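PDB 4M0X: chloromuconate cycloisomerase from Rhodococcus opacus, which is an enzyme of the enolase superfamily that carries a manganese ion in its barrel domain. Local coordinates for residues L127-A140 with L313-F327. Numbering follows the deposited sequence.
Sequences LGGLRRKRIPITWA and LYGTMPDLSVGCELF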
loop_
_atom_site.group_PDB
_atom_site.type_symbol
_atom_site.label_atom_id
_atom_site.label_comp_id
_atom_site.label_asym_id
_atom_site.label_seq_id
_atom_site.Cartn_x
_atom_site.Cartn_y
_atom_site.Cartn_z
ATOM N N LEU A 127 12.704 7.459 37.746
ATOM C CA LEU A 127 12.096 7.604 36.422
ATOM C C LEU A 127 12.132 9.015 35.809
ATOM O O LEU A 127 11.807 9.201 34.639
ATOM C CB LEU A 127 10.656 7.092 36.454
ATOM C CG LEU A 127 10.456 5.678 35.896
ATOM C CD1 LEU A 127 11.196 4.627 36.717
ATOM C CD2 LEU A 127 8.977 5.332 35.794
ATOM N N GLY A 128 12.515 10.013 36.598
ATOM C CA GLY A 128 12.366 11.403 36.169
ATOM C C GLY A 128 11.282 12.224 36.876
ATOM O O GLY A 128 11.006 13.351 36.476
ATOM N N GLY A 129 10.694 11.684 37.933
ATOM C CA GLY A 129 9.850 12.492 38.818
ATOM C C GLY A 129 8.380 12.524 38.432
ATOM O O GLY A 129 8.046 12.415 37.253
ATOM N N LEU A 130 7.501 12.659 39.425
ATOM C CA LEU A 130 6.059 12.683 39.176
ATOM C C LEU A 130 5.713 13.898 38.345
ATOM O O LEU A 130 6.347 14.926 38.500
ATOM C CB LEU A 130 5.278 12.753 40.483
ATOM C CG LEU A 130 5.237 11.598 41.480
ATOM C CD1 LEU A 130 4.601 12.096 42.771
ATOM C CD2 LEU A 130 4.475 10.428 40.908
ATOM N N ARG A 131 4.719 13.767 37.460
ATOM C CA ARG A 131 4.082 14.914 36.791
ATOM C C ARG A 131 2.703 15.228 37.346
ATOM O O ARG A 131 2.029 16.128 36.860
ATOM C CB ARG A 131 3.955 14.649 35.324
ATOM C CG ARG A 131 5.266 14.174 34.763
ATOM C CD ARG A 131 5.269 14.383 33.290
ATOM N NE ARG A 131 6.248 13.505 32.711
ATOM C CZ ARG A 131 6.757 13.664 31.498
ATOM N NH1 ARG A 131 6.386 14.702 30.750
ATOM N NH2 ARG A 131 7.626 12.778 31.040
ATOM N N ARG A 132 2.275 14.491 38.362
ATOM C CA ARG A 132 1.015 14.781 39.019
ATOM C C ARG A 132 1.031 14.021 40.321
ATOM O O ARG A 132 1.697 12.980 40.418
ATOM C CB ARG A 132 -0.177 14.401 38.117
ATOM C CG ARG A 132 -0.254 12.929 37.682
ATOM C CD ARG A 132 -1.250 12.648 36.557
ATOM N NE ARG A 132 -0.818 13.113 35.219
ATOM C CZ ARG A 132 0.172 12.613 34.450
ATOM N NH1 ARG A 132 0.963 11.617 34.822
ATOM N NH2 ARG A 132 0.383 13.140 33.264
ATOM N N LYS A 133 0.332 14.546 41.331
ATOM C CA LYS A 133 0.326 13.906 42.667
ATOM C C LYS A 133 -0.924 13.060 42.899
ATOM O O LYS A 133 -0.960 12.205 43.783
ATOM C CB LYS A 133 0.505 14.950 43.788
ATOM C CG LYS A 133 1.741 15.833 43.633
ATOM C CD LYS A 133 2.295 16.280 44.981
ATOM C CE LYS A 133 3.447 17.290 44.851
ATOM N NZ LYS A 133 3.035 18.532 44.147
ATOM N N ARG A 134 -1.944 13.307 42.084
ATOM C CA ARG A 134 -3.224 12.634 42.224
ATOM C C ARG A 134 -3.685 12.146 40.863
ATOM O O ARG A 134 -3.407 12.768 39.866
ATOM C CB ARG A 134 -4.259 13.590 42.866
ATOM C CG ARG A 134 -4.250 13.600 44.397
ATOM C CD ARG A 134 -4.895 14.832 45.013
ATOM N NE ARG A 134 -4.016 16.001 44.872
ATOM C CZ ARG A 134 -3.148 16.441 45.797
ATOM N NH1 ARG A 134 -3.032 15.819 46.979
ATOM N NH2 ARG A 134 -2.388 17.515 45.532
ATOM N N ILE A 135 -4.380 11.021 40.815
ATOM C CA ILE A 135 -5.018 10.597 39.563
ATOM C C ILE A 135 -6.527 10.342 39.719
ATOM O O ILE A 135 -6.937 9.688 40.666
ATOM C CB ILE A 135 -4.375 9.333 38.987
ATOM C CG1 ILE A 135 -2.905 9.233 39.400
ATOM C CG2 ILE A 135 -4.573 9.340 37.474
ATOM C CD1 ILE A 135 -2.174 8.042 38.830
ATOM N N PRO A 136 -7.362 10.854 38.801
ATOM C CA PRO A 136 -8.779 10.483 38.983
ATOM C C PRO A 136 -8.962 9.013 38.600
ATOM O O PRO A 136 -8.345 8.533 37.634
ATOM C CB PRO A 136 -9.530 11.406 38.002
ATOM C CG PRO A 136 -8.517 12.437 37.552
ATOM C CD PRO A 136 -7.166 11.745 37.643
ATOM N N ILE A 137 -9.766 8.295 39.369
ATOM C CA ILE A 137 -9.960 6.869 39.156
ATOM C C ILE A 137 -11.201 6.556 38.278
ATOM O O ILE A 137 -12.244 7.210 38.398
ATOM C CB ILE A 137 -9.996 6.180 40.515
ATOM C CG1 ILE A 137 -8.660 6.397 41.203
ATOM C CG2 ILE A 137 -10.200 4.684 40.393
ATOM C CD1 ILE A 137 -7.472 5.787 40.469
ATOM N N THR A 138 -11.059 5.606 37.355
ATOM C CA THR A 138 -12.191 5.142 36.563
ATOM C C THR A 138 -12.741 3.909 37.256
ATOM O O THR A 138 -12.013 2.918 37.441
ATOM C CB THR A 138 -11.790 4.799 35.125
ATOM O OG1 THR A 138 -11.615 6.010 34.389
ATOM C CG2 THR A 138 -12.845 3.990 34.441
ATOM N N TRP A 139 -14.010 3.991 37.669
ATOM C CA TRP A 139 -14.660 2.901 38.363
ATOM C C TRP A 139 -15.165 1.848 37.401
ATOM O O TRP A 139 -15.976 2.137 36.514
ATOM C CB TRP A 139 -15.851 3.385 39.206
ATOM C CG TRP A 139 -16.393 2.249 40.023
ATOM C CD1 TRP A 139 -17.508 1.527 39.771
ATOM C CD2 TRP A 139 -15.776 1.656 41.172
ATOM N NE1 TRP A 139 -17.641 0.526 40.694
ATOM C CE2 TRP A 139 -16.589 0.582 41.570
ATOM C CE3 TRP A 139 -14.605 1.930 41.907
ATOM C CZ2 TRP A 139 -16.296 -0.209 42.688
ATOM C CZ3 TRP A 139 -14.306 1.140 43.019
ATOM C CH2 TRP A 139 -15.155 0.088 43.401
ATOM N N ALA A 140 -14.711 0.618 37.589
ATOM C CA ALA A 140 -15.151 -0.459 36.720
ATOM C C ALA A 140 -16.209 -1.339 37.379
ATOM O O ALA A 140 -15.918 -2.130 38.290
ATOM C CB ALA A 140 -13.971 -1.277 36.184
ATOM N N LEU A 313 4.445 4.877 38.305
ATOM C CA LEU A 313 4.596 4.856 36.848
ATOM C C LEU A 313 3.673 5.884 36.195
ATOM O O LEU A 313 4.130 6.822 35.514
ATOM C CB LEU A 313 4.290 3.462 36.295
ATOM C CG LEU A 313 4.232 3.366 34.773
ATOM C CD1 LEU A 313 5.597 3.687 34.167
ATOM C CD2 LEU A 313 3.787 1.982 34.349
ATOM N N TYR A 314 2.368 5.707 36.440
ATOM C CA TYR A 314 1.326 6.527 35.834
ATOM C C TYR A 314 1.529 7.999 36.170
ATOM O O TYR A 314 1.282 8.858 35.341
ATOM C CB TYR A 314 -0.058 6.049 36.254
ATOM C CG TYR A 314 -0.361 4.571 36.008
ATOM C CD1 TYR A 314 0.491 3.778 35.240
ATOM C CD2 TYR A 314 -1.538 3.978 36.506
ATOM C CE1 TYR A 314 0.211 2.440 35.003
ATOM C CE2 TYR A 314 -1.821 2.629 36.264
ATOM C CZ TYR A 314 -0.935 1.866 35.516
ATOM O OH TYR A 314 -1.167 0.526 35.245
ATOM N N GLY A 315 1.998 8.292 37.373
ATOM C CA GLY A 315 2.375 9.654 37.716
ATOM C C GLY A 315 3.625 10.193 36.995
ATOM O O GLY A 315 3.787 11.423 36.873
ATOM N N THR A 316 4.527 9.318 36.543
ATOM C CA THR A 316 5.659 9.819 35.783
ATOM C C THR A 316 5.265 10.059 34.338
ATOM O O THR A 316 5.919 10.783 33.635
ATOM C CB THR A 316 6.936 8.918 35.816
ATOM O OG1 THR A 316 6.786 7.784 34.961
ATOM C CG2 THR A 316 7.305 8.461 37.222
ATOM N N MET A 317 4.188 9.431 33.896
ATOM C CA MET A 317 3.849 9.377 32.473
ATOM C C MET A 317 3.318 10.696 31.928
ATOM O O MET A 317 2.592 11.410 32.631
ATOM C CB MET A 317 2.825 8.286 32.259
ATOM C CG MET A 317 3.450 6.940 31.996
ATOM S SD MET A 317 2.203 5.638 32.048
ATOM C CE MET A 317 1.142 5.981 30.657
ATOM N N PRO A 318 3.683 11.026 30.672
ATOM C CA PRO A 318 3.288 12.322 30.138
ATOM C C PRO A 318 1.813 12.361 29.782
ATOM O O PRO A 318 1.258 13.451 29.613
ATOM C CB PRO A 318 4.146 12.461 28.879
ATOM C CG PRO A 318 4.394 11.058 28.430
ATOM C CD PRO A 318 4.496 10.250 29.702
ATOM N N ASP A 319 1.179 11.193 29.676
ATOM C CA ASP A 319 -0.187 11.127 29.163
ATOM C C ASP A 319 -0.994 10.027 29.821
ATOM O O ASP A 319 -0.601 8.870 29.809
ATOM C CB ASP A 319 -0.185 10.941 27.634
ATOM C CG ASP A 319 -1.591 10.914 27.033
ATOM O OD1 ASP A 319 -2.264 9.864 27.057
ATOM O OD2 ASP A 319 -2.044 11.957 26.523
ATOM N N LEU A 320 -2.129 10.409 30.392
ATOM C CA LEU A 320 -3.140 9.454 30.808
ATOM C C LEU A 320 -4.457 10.082 30.457
ATOM O O LEU A 320 -5.284 10.298 31.336
ATOM C CB LEU A 320 -3.130 9.273 32.313
ATOM C CG LEU A 320 -1.982 8.776 33.155
ATOM C CD1 LEU A 320 -2.616 8.791 34.518
ATOM C CD2 LEU A 320 -1.511 7.363 32.821
ATOM N N SER A 321 -4.643 10.401 29.179
ATOM C CA SER A 321 -5.814 11.182 28.771
ATOM C C SER A 321 -7.067 10.332 28.813
ATOM O O SER A 321 -8.152 10.863 28.988
ATOM C CB SER A 321 -5.663 11.763 27.367
ATOM O OG SER A 321 -4.392 11.516 26.825
ATOM N N VAL A 322 -6.907 9.023 28.622
ATOM C CA VAL A 322 -8.005 8.091 28.718
ATOM C C VAL A 322 -8.362 7.887 30.191
ATOM O O VAL A 322 -9.417 7.377 30.517
ATOM C CB VAL A 322 -7.637 6.738 28.047
ATOM C CG1 VAL A 322 -8.739 5.709 28.229
ATOM C CG2 VAL A 322 -7.413 6.925 26.549
ATOM N N GLY A 323 -7.473 8.279 31.087
ATOM C CA GLY A 323 -7.721 8.097 32.495
ATOM C C GLY A 323 -6.912 7.003 33.150
ATOM O O GLY A 323 -5.945 6.503 32.579
ATOM N N CYS A 324 -7.300 6.657 34.367
ATOM C CA CYS A 324 -6.662 5.611 35.153
ATOM C C CYS A 324 -7.695 4.739 35.950
ATOM O O CYS A 324 -8.628 5.250 36.596
ATOM C CB CYS A 324 -5.625 6.242 36.056
ATOM S SG CYS A 324 -5.067 5.177 37.388
ATOM N N GLU A 325 -7.533 3.428 35.886
ATOM C CA GLU A 325 -8.474 2.530 36.539
ATOM C C GLU A 325 -7.854 1.828 37.761
ATOM O O GLU A 325 -8.109 0.648 37.985
ATOM C CB GLU A 325 -9.032 1.490 35.537
ATOM C CG GLU A 325 -7.956 0.684 34.798
ATOM C CD GLU A 325 -8.493 -0.520 34.012
ATOM O OE1 GLU A 325 -9.730 -0.743 33.940
ATOM O OE2 GLU A 325 -7.663 -1.280 33.465
ATOM N N LEU A 326 -7.051 2.530 38.560
ATOM C CA LEU A 326 -6.419 1.840 39.675
ATOM C C LEU A 326 -7.288 1.791 40.911
ATOM O O LEU A 326 -6.846 2.209 41.971
ATOM C CB LEU A 326 -5.077 2.435 40.026
ATOM C CG LEU A 326 -3.892 1.886 39.265
ATOM C CD1 LEU A 326 -2.638 2.655 39.648
ATOM C CD2 LEU A 326 -3.712 0.412 39.566
ATOM N N PHE A 327 -8.503 1.250 40.775
ATOM C CA PHE A 327 -9.506 1.186 41.848
ATOM C C PHE A 327 -9.363 -0.143 42.589
ATOM O O PHE A 327 -9.880 -0.311 43.686
ATOM C CB PHE A 327 -10.906 1.224 41.241
ATOM C CG PHE A 327 -11.183 0.034 40.372
ATOM C CD1 PHE A 327 -11.619 -1.162 40.923
ATOM C CD2 PHE A 327 -10.936 0.081 39.017
ATOM C CE1 PHE A 327 -11.825 -2.289 40.138
ATOM C CE2 PHE A 327 -11.141 -1.033 38.221
ATOM C CZ PHE A 327 -11.581 -2.223 38.783
HETATM O O HOH W 1 -9.456 7.690 35.205
#
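CG of Arg132 sits between the backbone N and the carbonyl carbon (chi1 59°), and the chain bends at chi3 (74°), which carries its guanidinium to the end of helix 304-316. Arg131 instead sets CG beside its backbone N and runs extended to NE. The contact closes the barrel of the enolase-superfamily C-terminal domain, where the first barrel strand, 134-141, meets the short, weakly bonded last one, about 323-324. Arg132 grips Met317 O end-on with NH1 (2.7 Å) and NH2 (2.9 Å). The two coplanar bonds hold the guanidinium flat with the Met317 carbonyl. Arg131 NE reaches Thr316 O from above the carbonyl plane, and Pro318 CB lies over one guanidinium face, toward its rim. The backbone N of Arg131 bonds almost straight to Gly315 O (2.6 Å, 176°). Further along, Ile135 CG2 packs on Leu320 CD1 and Cys324 CB. Ala140 N sits over one face of the Phe327 ring, toward the rim, and Phe327 CB meets Ile137 CG2 at 3.6 Å. Glu325 forms a salt bridge with Lys165 and a hydrogen bond with Ala299 N, its side chain about 5 Å from the manganese. Thr138 N donates a backbone hydrogen bond to Cys324 O (2.6 Å). A water accepts from Cys324 N and donates to Pro136 O, 2.8 Å away.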